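Local coordinates for protein alpha-fucosidase (Bifidobacterium bifidum, PDB 2EAE) that probably releases alpha-1,2-linked L-fucose from glycans by hydrolysis, this chain being the family 95 catalytic part of a larger, probably membrane-anchored protein, at residues Val514-Glu519 and Val817-Phe822; Pro687-Thr692 and Gln781-Phe786; Lys792-Tyr797 and Gly843-Val848. The protein carries 1 engineered substitution. One frame throughout, in Å; residues are numbered along the deposited sequence.

Contact 1 of 3, residues Val514-Glu519 and Val817-Phe822; sequences VYEAYE and VARGNF. With CA (calcium ion), chain E.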
ATOM      1  N   VAL A 514      -6.263   8.892   0.909  1.00 16.97           N
ATOM      2  CA  VAL A 514      -7.275   9.346  -0.060  1.00 17.93           C
ATOM      3  C   VAL A 514      -7.143  10.855  -0.304  1.00 18.16           C
ATOM      4  O   VAL A 514      -7.130  11.300  -1.441  1.00 19.07           O
ATOM      5  CB  VAL A 514      -8.692   8.972   0.404  1.00 17.13           C
ATOM      6  CG1 VAL A 514      -9.753   9.681  -0.489  1.00 19.11           C
ATOM      7  CG2 VAL A 514      -8.945   7.416   0.357  1.00 16.60           C
ATOM      8  N   TYR A 515      -6.978  11.629   0.754  1.00 18.05           N
ATOM      9  CA  TYR A 515      -6.889  13.084   0.646  1.00 18.68           C
ATOM     10  C   TYR A 515      -5.610  13.493  -0.079  1.00 18.83           C
ATOM     11  O   TYR A 515      -5.546  14.535  -0.760  1.00 20.41           O
ATOM     12  CB  TYR A 515      -6.920  13.718   2.038  1.00 18.98           C
ATOM     13  CG  TYR A 515      -6.785  15.222   1.992  1.00 17.62           C
ATOM     14  CD1 TYR A 515      -7.779  16.013   1.406  1.00 17.09           C
ATOM     15  CD2 TYR A 515      -5.663  15.843   2.515  1.00 20.58           C
ATOM     16  CE1 TYR A 515      -7.635  17.407   1.308  1.00 20.74           C
ATOM     17  CE2 TYR A 515      -5.523  17.217   2.464  1.00 21.42           C
ATOM     18  CZ  TYR A 515      -6.502  17.991   1.886  1.00 22.83           C
ATOM     19  OH  TYR A 515      -6.273  19.350   1.852  1.00 24.70           O
ATOM     20  N   GLU A 516      -4.554  12.711   0.087  1.00 16.93           N
ATOM     21  CA  GLU A 516      -3.306  13.028  -0.623  1.00 18.76           C
ATOM     22  C   GLU A 516      -3.441  13.025  -2.141  1.00 19.06           C
ATOM     23  O   GLU A 516      -2.653  13.690  -2.850  1.00 19.56           O
ATOM     24  CB  GLU A 516      -2.181  12.109  -0.151  1.00 19.09           C
ATOM     25  CG  GLU A 516      -1.697  12.508   1.236  1.00 19.23           C
ATOM     26  CD  GLU A 516      -0.568  11.632   1.759  1.00 28.81           C
ATOM     27  OE1 GLU A 516       0.065  10.926   0.942  1.00 30.56           O
ATOM     28  OE2 GLU A 516      -0.304  11.660   2.992  1.00 32.39           O
ATOM     29  N   ALA A 517      -4.398  12.262  -2.640  1.00 19.18           N
ATOM     30  CA  ALA A 517      -4.687  12.231  -4.065  1.00 20.40           C
ATOM     31  C   ALA A 517      -5.021  13.650  -4.530  1.00 21.34           C
ATOM     32  O   ALA A 517      -4.555  14.078  -5.587  1.00 20.76           O
ATOM     33  CB  ALA A 517      -5.817  11.269  -4.389  1.00 20.27           C
ATOM     34  N   TYR A 518      -5.808  14.371  -3.739  1.00 20.57           N
ATOM     35  CA  TYR A 518      -6.038  15.767  -4.016  1.00 21.02           C
ATOM     36  C   TYR A 518      -4.852  16.695  -3.680  1.00 21.35           C
ATOM     37  O   TYR A 518      -4.558  17.630  -4.442  1.00 21.09           O
ATOM     38  CB  TYR A 518      -7.299  16.252  -3.298  1.00 21.01           C
ATOM     39  CG  TYR A 518      -7.378  17.739  -3.336  1.00 22.70           C
ATOM     40  CD1 TYR A 518      -7.747  18.413  -4.509  1.00 25.13           C
ATOM     41  CD2 TYR A 518      -7.027  18.491  -2.211  1.00 24.20           C
ATOM     42  CE1 TYR A 518      -7.778  19.791  -4.530  1.00 25.16           C
ATOM     43  CE2 TYR A 518      -7.063  19.870  -2.231  1.00 25.21           C
ATOM     44  CZ  TYR A 518      -7.437  20.503  -3.383  1.00 25.39           C
ATOM     45  OH  TYR A 518      -7.462  21.878  -3.372  1.00 27.18           O
ATOM     46  N   GLU A 519      -4.177  16.469  -2.550  1.00 20.04           N
ATOM     47  CA  GLU A 519      -3.033  17.281  -2.196  1.00 21.54           C
ATOM     48  C   GLU A 519      -1.921  17.284  -3.244  1.00 21.48           C
ATOM     49  O   GLU A 519      -1.258  18.312  -3.456  1.00 21.91           O
ATOM     50  CB  GLU A 519      -2.423  16.816  -0.874  1.00 22.26           C
ATOM     51  CG  GLU A 519      -2.963  17.511   0.332  1.00 25.06           C
ATOM     52  CD  GLU A 519      -2.110  17.277   1.556  1.00 24.74           C
ATOM     53  OE1 GLU A 519      -1.874  18.244   2.314  1.00 24.42           O
ATOM     54  OE2 GLU A 519      -1.629  16.142   1.739  1.00 21.75           O
ATOM     55  N   VAL A 817       7.240  13.638  -7.242  1.00 19.66           N
ATOM     56  CA  VAL A 817       6.126  14.562  -7.240  1.00 20.07           C
ATOM     57  C   VAL A 817       5.967  15.182  -5.856  1.00 20.25           C
ATOM     58  O   VAL A 817       5.997  14.474  -4.845  1.00 20.70           O
ATOM     59  CB  VAL A 817       4.858  13.869  -7.702  1.00 19.91           C
ATOM     60  CG1 VAL A 817       3.672  14.881  -7.776  1.00 21.15           C
ATOM     61  CG2 VAL A 817       5.092  13.224  -9.101  1.00 19.70           C
ATOM     62  N   ALA A 818       5.835  16.510  -5.812  1.00 21.03           N
ATOM     63  CA  ALA A 818       5.562  17.230  -4.586  1.00 19.50           C
ATOM     64  C   ALA A 818       4.108  17.715  -4.542  1.00 20.12           C
ATOM     65  O   ALA A 818       3.495  17.990  -5.581  1.00 20.42           O
ATOM     66  CB  ALA A 818       6.514  18.435  -4.412  1.00 20.58           C
ATOM     67  N   ARG A 819       3.581  17.851  -3.330  1.00 19.19           N
ATOM     68  CA  ARG A 819       2.234  18.380  -3.114  1.00 20.01           C
ATOM     69  C   ARG A 819       2.131  19.763  -3.749  1.00 20.33           C
ATOM     70  O   ARG A 819       3.106  20.517  -3.740  1.00 22.66           O
ATOM     71  CB  ARG A 819       1.921  18.450  -1.618  1.00 19.27           C
ATOM     72  CG  ARG A 819       1.530  17.091  -1.030  1.00 19.17           C
ATOM     73  CD  ARG A 819       1.489  17.184   0.532  1.00 20.64           C
ATOM     74  NE  ARG A 819       1.344  15.875   1.193  1.00 19.73           N
ATOM     75  CZ  ARG A 819       2.350  15.048   1.436  1.00 20.37           C
ATOM     76  NH1 ARG A 819       3.580  15.338   1.036  1.00 19.87           N
ATOM     77  NH2 ARG A 819       2.115  13.919   2.083  1.00 21.39           N
ATOM     78  N   GLY A 820       0.946  20.090  -4.235  1.00 21.32           N
ATOM     79  CA  GLY A 820       0.750  21.269  -5.095  1.00 23.21           C
ATOM     80  C   GLY A 820       0.921  20.901  -6.560  1.00 22.71           C
ATOM     81  O   GLY A 820       0.642  21.718  -7.460  1.00 23.25           O
ATOM     82  N   ASN A 821       1.410  19.676  -6.813  1.00 22.42           N
ATOM     83  CA  ASN A 821       1.568  19.126  -8.157  1.00 22.53           C
ATOM     84  C   ASN A 821       2.796  19.711  -8.885  1.00 22.83           C
ATOM     85  O   ASN A 821       2.672  20.343  -9.953  1.00 22.48           O
ATOM     86  CB  ASN A 821       0.282  19.244  -8.993  1.00 22.07           C
ATOM     87  CG  ASN A 821       0.207  18.204 -10.100  1.00 23.05           C
ATOM     88  OD1 ASN A 821       1.207  17.561 -10.472  1.00 23.96           O
ATOM     89  ND2 ASN A 821      -0.964  18.064 -10.668  1.00 23.78           N
ATOM     90  N   PHE A 822       3.968  19.507  -8.284  1.00 22.15           N
ATOM     91  CA  PHE A 822       5.242  19.842  -8.920  1.00 22.07           C
ATOM     92  C   PHE A 822       6.016  18.550  -9.223  1.00 22.95           C
ATOM     93  O   PHE A 822       6.075  17.671  -8.362  1.00 21.93           O
ATOM     94  CB  PHE A 822       6.067  20.763  -8.027  1.00 22.41           C
ATOM     95  CG  PHE A 822       5.410  22.111  -7.758  1.00 24.80           C
ATOM     96  CD1 PHE A 822       5.639  23.192  -8.613  1.00 27.11           C
ATOM     97  CD2 PHE A 822       4.548  22.289  -6.660  1.00 26.08           C
ATOM     98  CE1 PHE A 822       5.036  24.458  -8.361  1.00 27.78           C
ATOM     99  CE2 PHE A 822       3.921  23.537  -6.420  1.00 25.80           C
ATOM    100  CZ  PHE A 822       4.184  24.614  -7.276  1.00 25.85           C
TER
HETATM  101 CA    CA E 902      -1.259  16.865   4.298  1.00 26.81          CA
HETATM  102  O   HOH W   1      -3.222  18.268   5.149  1.00 29.59           O
HETATM  103  O   HOH W   2      -2.818  15.290   4.980  1.00 26.56           O
HETATM  104  O   HOH W   3       0.558  18.312   4.057  1.00 20.39           O
HETATM  105  O   HOH W   4       0.324  15.117   4.673  1.00 26.41           O
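Arg819 meets Glu516 and Glu519, one helical turn apart on helix 506-521. It sits in the turn of the hairpin of strands 811-818 and 822-829, which carries a G1 beta bulge with Asn821 and Phe822 facing Ala818. The contact thus joins the helical catalytic domain of a family 95 glycosidase to its C-terminal beta domain.

The charged contacts come first. Arg819 NE donates to Glu519 OE2 at 3.0 Å as part of a salt bridge. The acceptor lies in the guanidinium plane, but the donor stands well above the carboxylate plane, and the two planes are 78° apart. NH2 completes a salt bridge to Glu516 OE2 through a weak hydrogen bond of 3.4 Å, again at the guanidinium edge. A methionine in place of Arg819 would probably leave both carboxylates without this shared positive charge.

Aliphatic packing supports the bridge. Arg819 has CG anti to its carbonyl carbon (chi1 -79°) and is extended to NE. Its CG lies 4.0 Å from Glu519 CB, where the arginine stem passes across the glutamate at an angle.

The backbone adds a straight bond. Gly820 N donates to Glu519 O at 2.9 Å with an angle of 174°. Glycine suits this place, since a CB would be jammed against the carbonyl O of Arg819 and crowded by the Phe822 ring. In the bulge, Ala818 O accepts from both Asn821 N and Phe822 N. Asn821 ND2 turns to Ser521 O at the helix end.

Metal binding completes the group. Four waters and Asp689 OD2 share the calcium with Glu519, whose OE1 also accepts from Asn796 ND2. The Glu519 carboxylate is bidentate, with OE1 at 2.5 Å and OE2 at 2.7 Å from the calcium.

Contact 2 of 3, residues Pro687-Thr692 and Gln781-Phe786; sequences PGDLIT and QSNSTF. With CA (calcium ion), chain E.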
ATOM      1  N   PRO A 687       2.424   9.439   8.775  1.00 17.01           N
ATOM      2  CA  PRO A 687       2.438  10.258   7.537  1.00 17.15           C
ATOM      3  C   PRO A 687       1.903  11.681   7.734  1.00 18.47           C
ATOM      4  O   PRO A 687       1.853  12.438   6.770  1.00 19.01           O
ATOM      5  CB  PRO A 687       1.469   9.502   6.599  1.00 17.87           C
ATOM      6  CG  PRO A 687       0.449   8.919   7.518  1.00 17.84           C
ATOM      7  CD  PRO A 687       1.259   8.528   8.796  1.00 16.37           C
ATOM      8  N   GLY A 688       1.513  12.024   8.955  1.00 18.45           N
ATOM      9  CA  GLY A 688       0.729  13.230   9.214  1.00 19.91           C
ATOM     10  C   GLY A 688       1.562  14.504   9.258  1.00 19.75           C
ATOM     11  O   GLY A 688       2.783  14.488   8.956  1.00 19.66           O
ATOM     12  N   ASP A 689       0.889  15.597   9.629  1.00 18.98           N
ATOM     13  CA  ASP A 689       1.479  16.936   9.565  1.00 19.82           C
ATOM     14  C   ASP A 689       1.451  17.621  10.921  1.00 20.55           C
ATOM     15  O   ASP A 689       1.690  18.820  11.003  1.00 19.61           O
ATOM     16  CB  ASP A 689       0.719  17.820   8.547  1.00 20.14           C
ATOM     17  CG  ASP A 689       0.518  17.153   7.204  1.00 20.77           C
ATOM     18  OD1 ASP A 689       1.415  16.413   6.725  1.00 20.62           O
ATOM     19  OD2 ASP A 689      -0.572  17.374   6.605  1.00 22.85           O
ATOM     20  N   LEU A 690       1.162  16.854  11.971  1.00 20.99           N
ATOM     21  CA  LEU A 690       1.111  17.396  13.345  1.00 22.83           C
ATOM     22  C   LEU A 690       2.486  17.804  13.920  1.00 23.27           C
ATOM     23  O   LEU A 690       2.606  18.801  14.654  1.00 24.54           O
ATOM     24  CB  LEU A 690       0.420  16.394  14.254  1.00 22.92           C
ATOM     25  CG  LEU A 690       0.051  16.770  15.698  1.00 22.50           C
ATOM     26  CD1 LEU A 690      -0.730  18.060  15.778  1.00 25.66           C
ATOM     27  CD2 LEU A 690      -0.771  15.627  16.249  1.00 23.45           C
ATOM     28  N   ILE A 691       3.512  17.003  13.626  1.00 22.34           N
ATOM     29  CA  ILE A 691       4.841  17.178  14.157  1.00 22.01           C
ATOM     30  C   ILE A 691       5.741  17.250  12.929  1.00 22.42           C
ATOM     31  O   ILE A 691       5.809  16.296  12.147  1.00 21.18           O
ATOM     32  CB  ILE A 691       5.240  15.983  15.058  1.00 21.15           C
ATOM     33  CG1 ILE A 691       4.221  15.795  16.192  1.00 21.66           C
ATOM     34  CG2 ILE A 691       6.701  16.091  15.564  1.00 23.29           C
ATOM     35  CD1 ILE A 691       4.585  14.612  17.062  1.00 24.26           C
ATOM     36  N   THR A 692       6.377  18.415  12.720  1.00 22.35           N
ATOM     37  CA  THR A 692       7.165  18.647  11.499  1.00 22.42           C
ATOM     38  C   THR A 692       8.404  19.449  11.833  1.00 22.53           C
ATOM     39  O   THR A 692       8.512  19.991  12.940  1.00 21.79           O
ATOM     40  CB  THR A 692       6.404  19.494  10.416  1.00 23.51           C
ATOM     41  OG1 THR A 692       6.247  20.848  10.880  1.00 24.76           O
ATOM     42  CG2 THR A 692       5.064  18.904  10.020  1.00 22.56           C
ATOM     43  N   GLN A 781      10.502  16.191   0.617  1.00 17.38           N
ATOM     44  CA  GLN A 781       9.285  16.226   1.432  1.00 17.95           C
ATOM     45  C   GLN A 781       8.440  17.389   0.957  1.00 18.38           C
ATOM     46  O   GLN A 781       8.971  18.377   0.426  1.00 20.45           O
ATOM     47  CB  GLN A 781       9.621  16.324   2.914  1.00 17.79           C
ATOM     48  CG  GLN A 781      10.196  14.986   3.433  1.00 18.44           C
ATOM     49  CD  GLN A 781      10.872  15.073   4.793  1.00 17.94           C
ATOM     50  OE1 GLN A 781      10.514  15.895   5.642  1.00 21.74           O
ATOM     51  NE2 GLN A 781      11.856  14.185   5.019  1.00 15.75           N
ATOM     52  N   SER A 782       7.133  17.288   1.143  1.00 18.91           N
ATOM     53  CA  SER A 782       6.232  18.355   0.657  1.00 18.41           C
ATOM     54  C   SER A 782       5.037  18.556   1.574  1.00 18.65           C
ATOM     55  O   SER A 782       4.084  19.214   1.211  1.00 17.68           O
ATOM     56  CB  SER A 782       5.803  18.100  -0.795  1.00 18.05           C
ATOM     57  OG  SER A 782       5.023  16.945  -0.981  1.00 18.14           O
ATOM     58  N   ASN A 783       5.103  17.975   2.771  1.00 18.49           N
ATOM     59  CA  ASN A 783       3.942  17.962   3.671  1.00 19.27           C
ATOM     60  C   ASN A 783       3.891  19.051   4.725  1.00 20.09           C
ATOM     61  O   ASN A 783       2.848  19.205   5.401  1.00 20.61           O
ATOM     62  CB  ASN A 783       3.896  16.616   4.415  1.00 19.08           C
ATOM     63  CG  ASN A 783       4.956  16.531   5.508  1.00 17.32           C
ATOM     64  OD1 ASN A 783       6.162  16.482   5.229  1.00 18.96           O
ATOM     65  ND2 ASN A 783       4.502  16.482   6.764  1.00 18.40           N
ATOM     66  N   SER A 784       4.984  19.816   4.892  1.00 21.48           N
ATOM     67  CA  SER A 784       5.099  20.748   6.023  1.00 20.39           C
ATOM     68  C   SER A 784       4.624  22.187   5.669  1.00 21.60           C
ATOM     69  O   SER A 784       4.408  22.494   4.496  1.00 22.38           O
ATOM     70  CB  SER A 784       6.522  20.767   6.574  1.00 21.12           C
ATOM     71  OG  SER A 784       6.593  21.365   7.866  1.00 19.60           O
ATOM     72  N   THR A 785       4.454  23.020   6.696  1.00 21.71           N
ATOM     73  CA  THR A 785       4.064  24.445   6.515  1.00 22.97           C
ATOM     74  C   THR A 785       5.163  25.340   7.053  1.00 23.84           C
ATOM     75  O   THR A 785       5.601  25.172   8.201  1.00 23.63           O
ATOM     76  CB  THR A 785       2.750  24.759   7.218  1.00 23.03           C
ATOM     77  OG1 THR A 785       1.709  23.995   6.609  1.00 24.01           O
ATOM     78  CG2 THR A 785       2.431  26.281   7.120  1.00 22.71           C
ATOM     79  N   PHE A 786       5.649  26.245   6.202  1.00 24.94           N
ATOM     80  CA  PHE A 786       6.726  27.148   6.547  1.00 26.31           C
ATOM     81  C   PHE A 786       6.053  28.411   7.065  1.00 26.85           C
ATOM     82  O   PHE A 786       5.056  28.838   6.490  1.00 25.79           O
ATOM     83  CB  PHE A 786       7.502  27.481   5.273  1.00 25.85           C
ATOM     84  CG  PHE A 786       8.790  28.224   5.496  1.00 28.23           C
ATOM     85  CD1 PHE A 786       9.986  27.531   5.696  1.00 28.00           C
ATOM     86  CD2 PHE A 786       8.827  29.635   5.438  1.00 29.51           C
ATOM     87  CE1 PHE A 786      11.189  28.222   5.884  1.00 30.35           C
ATOM     88  CE2 PHE A 786      10.026  30.333   5.629  1.00 28.15           C
ATOM     89  CZ  PHE A 786      11.198  29.647   5.839  1.00 26.87           C
TER
HETATM   90 CA    CA E 902      -1.259  16.865   4.298  1.00 26.81          CA
HETATM   91  O   HOH W   4       0.324  15.117   4.673  1.00 26.41           O
HETATM   92  O   HOH W   5       6.297  15.764   9.282  1.00 21.33           O
HETATM   93  O   HOH W   6       4.279  22.492   9.732  1.00 26.11           O
HETATM   94  O   HOH W   3       0.558  18.312   4.057  1.00 20.39           O
HETATM   95  O   HOH W   1      -3.222  18.268   5.149  1.00 29.59           O
HETATM   96  O   HOH W   2      -2.818  15.290   4.980  1.00 26.56           O
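Asp689 and Asn783 form the tight part of this contact, beside a calcium site where the 687-692 loop of the helical catalytic domain meets the strand region 781-787. Asp689 uses its two oxygens differently. OD2 binds the calcium at 2.5 Å. OD1 accepts from Asn783 ND2 at 3.1 Å and 163°, a nearly straight bond that meets the carboxylate on its anti side, tilted 25° out of the carboxylate plane. The bond lies in the amide plane of Asn783. Asn783 CG sits between its backbone N and carbonyl carbon (chi1 75°), and the amide NH2 faces Asp689 OD1. OD1 also accepts from calcium water 4, so both carboxylate oxygens are tied to the metal shell.

The other side is looser and filled in by water. Water 5 takes the second link from Asn783 ND2 and donates to Ile691 O. Thr692 OG1 and Ser784 OG lie 3.1 Å apart; each hydroxyl also has a partner beyond the two segments, Asn695 N for the threonine and Asp694 OD2 for the serine. Water 6 bridges Thr692 OG1 and Thr785 N. On the calcium side, water 3 donates to Asn783 O at 2.8 Å.

Contact 3 of 3, residues Lys792-Tyr797 and Gly843-Val848; sequences KKYVNY and GKQAAV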
ATOM      1  N   LYS A 792       3.977  34.923   7.539  1.00 37.38           N
ATOM      2  CA  LYS A 792       3.328  34.416   6.324  1.00 36.92           C
ATOM      3  C   LYS A 792       3.530  32.892   6.208  1.00 35.61           C
ATOM      4  O   LYS A 792       4.646  32.400   6.371  1.00 35.87           O
ATOM      5  CB  LYS A 792       3.871  35.154   5.097  1.00 37.08           C
ATOM      6  CG  LYS A 792       3.543  34.560   3.733  1.00 40.92           C
ATOM      7  CD  LYS A 792       2.191  34.990   3.198  1.00 45.52           C
ATOM      8  CE  LYS A 792       1.963  34.490   1.765  1.00 47.43           C
ATOM      9  NZ  LYS A 792       2.337  35.514   0.737  1.00 49.74           N
ATOM     10  N   LYS A 793       2.457  32.170   5.905  1.00 34.45           N
ATOM     11  CA  LYS A 793       2.505  30.702   5.824  1.00 33.37           C
ATOM     12  C   LYS A 793       2.613  30.191   4.400  1.00 31.98           C
ATOM     13  O   LYS A 793       1.919  30.667   3.493  1.00 31.78           O
ATOM     14  CB  LYS A 793       1.256  30.077   6.465  1.00 34.15           C
ATOM     15  CG  LYS A 793       0.984  30.450   7.928  1.00 36.15           C
ATOM     16  CD  LYS A 793       1.759  29.564   8.869  1.00 40.87           C
ATOM     17  CE  LYS A 793       1.484  29.874  10.338  1.00 43.05           C
ATOM     18  NZ  LYS A 793       0.101  29.517  10.727  1.00 46.21           N
ATOM     19  N   TYR A 794       3.488  29.212   4.203  1.00 29.65           N
ATOM     20  CA  TYR A 794       3.598  28.547   2.937  1.00 28.56           C
ATOM     21  C   TYR A 794       3.321  27.071   3.169  1.00 27.80           C
ATOM     22  O   TYR A 794       4.175  26.348   3.703  1.00 26.52           O
ATOM     23  CB  TYR A 794       4.980  28.759   2.338  1.00 29.21           C
ATOM     24  CG  TYR A 794       5.360  30.214   2.236  1.00 30.09           C
ATOM     25  CD1 TYR A 794       5.186  30.916   1.044  1.00 31.32           C
ATOM     26  CD2 TYR A 794       5.875  30.897   3.341  1.00 29.60           C
ATOM     27  CE1 TYR A 794       5.539  32.282   0.954  1.00 30.56           C
ATOM     28  CE2 TYR A 794       6.240  32.241   3.256  1.00 31.35           C
ATOM     29  CZ  TYR A 794       6.067  32.919   2.068  1.00 31.11           C
ATOM     30  OH  TYR A 794       6.421  34.261   2.015  1.00 33.17           O
ATOM     31  N   VAL A 795       2.121  26.657   2.774  1.00 26.08           N
ATOM     32  CA  VAL A 795       1.632  25.311   3.058  1.00 25.18           C
ATOM     33  C   VAL A 795       2.106  24.346   2.000  1.00 24.36           C
ATOM     34  O   VAL A 795       1.995  24.608   0.789  1.00 22.78           O
ATOM     35  CB  VAL A 795       0.090  25.277   3.148  1.00 26.16           C
ATOM     36  CG1 VAL A 795      -0.433  23.818   3.354  1.00 24.58           C
ATOM     37  CG2 VAL A 795      -0.411  26.221   4.259  1.00 24.96           C
ATOM     38  N   ASN A 796       2.604  23.188   2.449  1.00 23.05           N
ATOM     39  CA  ASN A 796       3.038  22.154   1.511  1.00 22.33           C
ATOM     40  C   ASN A 796       4.162  22.665   0.605  1.00 21.20           C
ATOM     41  O   ASN A 796       4.123  22.451  -0.606  1.00 20.42           O
ATOM     42  CB  ASN A 796       1.890  21.576   0.669  1.00 22.80           C
ATOM     43  CG  ASN A 796       0.843  20.846   1.489  1.00 24.32           C
ATOM     44  OD1 ASN A 796       1.104  20.404   2.597  1.00 24.88           O
ATOM     45  ND2 ASN A 796      -0.331  20.661   0.909  1.00 26.52           N
ATOM     46  N   TYR A 797       5.136  23.362   1.204  1.00 20.74           N
ATOM     47  CA  TYR A 797       6.316  23.838   0.458  1.00 21.55           C
ATOM     48  C   TYR A 797       7.162  22.655   0.017  1.00 22.60           C
ATOM     49  O   TYR A 797       7.120  21.596   0.651  1.00 21.32           O
ATOM     50  CB  TYR A 797       7.138  24.835   1.311  1.00 21.30           C
ATOM     51  CG  TYR A 797       7.864  24.258   2.498  1.00 22.04           C
ATOM     52  CD1 TYR A 797       9.171  23.768   2.384  1.00 21.02           C
ATOM     53  CD2 TYR A 797       7.247  24.201   3.745  1.00 20.92           C
ATOM     54  CE1 TYR A 797       9.829  23.243   3.499  1.00 21.20           C
ATOM     55  CE2 TYR A 797       7.898  23.689   4.837  1.00 22.40           C
ATOM     56  CZ  TYR A 797       9.180  23.202   4.700  1.00 20.13           C
ATOM     57  OH  TYR A 797       9.783  22.684   5.832  1.00 25.92           O
ATOM     58  N   GLY A 843       0.445  25.406 -12.207  1.00 27.59           N
ATOM     59  CA  GLY A 843       0.672  26.845 -12.067  1.00 28.46           C
ATOM     60  C   GLY A 843       0.623  27.411 -10.651  1.00 28.14           C
ATOM     61  O   GLY A 843       0.416  28.622 -10.475  1.00 27.66           O
ATOM     62  N   LYS A 844       0.817  26.569  -9.632  1.00 27.75           N
ATOM     63  CA  LYS A 844       0.800  27.052  -8.245  1.00 28.50           C
ATOM     64  C   LYS A 844       2.080  27.797  -7.887  1.00 28.07           C
ATOM     65  O   LYS A 844       3.157  27.468  -8.388  1.00 27.06           O
ATOM     66  CB  LYS A 844       0.581  25.883  -7.263  1.00 27.94           C
ATOM     67  CG  LYS A 844       0.212  26.277  -5.823  1.00 29.37           C
ATOM     68  CD  LYS A 844      -0.057  25.036  -4.979  1.00 30.36           C
ATOM     69  CE  LYS A 844      -0.448  25.393  -3.541  1.00 33.20           C
ATOM     70  NZ  LYS A 844      -0.399  24.201  -2.644  1.00 35.81           N
ATOM     71  N   GLN A 845       1.955  28.785  -7.003  1.00 28.29           N
ATOM     72  CA  GLN A 845       3.112  29.521  -6.512  1.00 29.66           C
ATOM     73  C   GLN A 845       4.097  28.531  -5.900  1.00 29.28           C
ATOM     74  O   GLN A 845       3.708  27.686  -5.077  1.00 29.22           O
ATOM     75  CB  GLN A 845       2.675  30.535  -5.470  1.00 30.35           C
ATOM     76  CG  GLN A 845       3.755  31.507  -4.985  1.00 34.58           C
ATOM     77  CD  GLN A 845       3.450  32.016  -3.580  1.00 38.18           C
ATOM     78  OE1 GLN A 845       2.974  31.269  -2.729  1.00 43.73           O
ATOM     79  NE2 GLN A 845       3.711  33.283  -3.340  1.00 39.91           N
ATOM     80  N   ALA A 846       5.361  28.629  -6.305  1.00 28.13           N
ATOM     81  CA  ALA A 846       6.411  27.761  -5.744  1.00 27.11           C
ATOM     82  C   ALA A 846       6.988  28.292  -4.450  1.00 26.60           C
ATOM     83  O   ALA A 846       7.148  29.502  -4.246  1.00 26.99           O
ATOM     84  CB  ALA A 846       7.521  27.550  -6.742  1.00 25.84           C
ATOM     85  N   ALA A 847       7.320  27.369  -3.560  1.00 25.72           N
ATOM     86  CA  ALA A 847       7.987  27.703  -2.330  1.00 24.80           C
ATOM     87  C   ALA A 847       8.908  26.517  -2.110  1.00 25.39           C
ATOM     88  O   ALA A 847       8.437  25.389  -1.860  1.00 25.66           O
ATOM     89  CB  ALA A 847       6.996  27.859  -1.169  1.00 25.04           C
ATOM     90  N   VAL A 848      10.207  26.778  -2.257  1.00 24.77           N
ATOM     91  CA  VAL A 848      11.223  25.723  -2.336  1.00 23.52           C
ATOM     92  C   VAL A 848      12.272  25.899  -1.243  1.00 24.55           C
ATOM     93  O   VAL A 848      12.938  26.942  -1.169  1.00 25.00           O
ATOM     94  CB  VAL A 848      11.899  25.681  -3.759  1.00 23.51           C
ATOM     95  CG1 VAL A 848      12.978  24.616  -3.810  1.00 22.97           C
ATOM     96  CG2 VAL A 848      10.874  25.448  -4.876  1.00 22.09           C
TER
HETATM   97  O   HOH W   7       2.226  23.382  -2.508  1.00 30.51           O
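Ala847 rests its methyl group against the CB atoms of both Tyr794 and Tyr797, and this apolar packing is the main part of the contact. Ala847 CB lies 3.9 Å from Tyr797 CB. It is 4.1 Å from Tyr794 CB and reaches the ring obliquely near CD1. Tyr797 CB also rests against Ala847 O at 3.5 Å. The two tyrosine rings then leave in different directions. Tyr794 OH bonds to Asp788. In Tyr797 CG stands between the backbone N and the carbonyl carbon (chi1 70°). That turn leads its ring away from Ala847, and its OH bonds to Asp694.

The two segments belong to strands 793-800 and 846-850, a parallel pair in the mixed sheet of the C-terminal beta domain. Strand 785-787 pairs antiparallel with the first, and strand 879-883 antiparallel with the second. Asn796 has a positive phi of 60°, which bends the chain between the two tyrosines. Ala846 and Val848 point the other way, onto Leu838 of strand 832-840. Ala847 bonds through its backbone with Thr798, just past the bend.

The remaining contacts lie toward the exposed edge, where the strands are further apart. Gln845 makes a loose approach to the ring edge of Tyr794, near the ring plane, with OE1 4.4 Å from CD1. This is van der Waals contact at most. The polar link is made by Lys844, which stretches out fully, all its torsions near 180°, and reaches across toward the 792-797 segment. The ammonium group meets the bend through a water. Lys844 NZ donates to water 7 at 2.8 Å, and the same water donates to Asn796 O at 2.8 Å.

Contacts 1 and 2 are buried and share one calcium with its four waters, each giving one acidic residue to the metal. Contact 1 joins helix 506-521 to the 811-829 hairpin, and contact 2 joins the 687-692 loop to the start of strand 785-787. The centre of contact 3 lies about 28 Å from the centre of the chain, within the C-terminal domain. Its chemistry differs accordingly: alanine and tyrosine packing with a water bridge, against salt bridges in contact 1 and an amide-carboxylate bond in contact 2. Ser782 OG takes the backbone N of Arg819, linking contacts 1 and 2. Strands 785-787 and 793-800 are sheet neighbours, joining contacts 2 and 3.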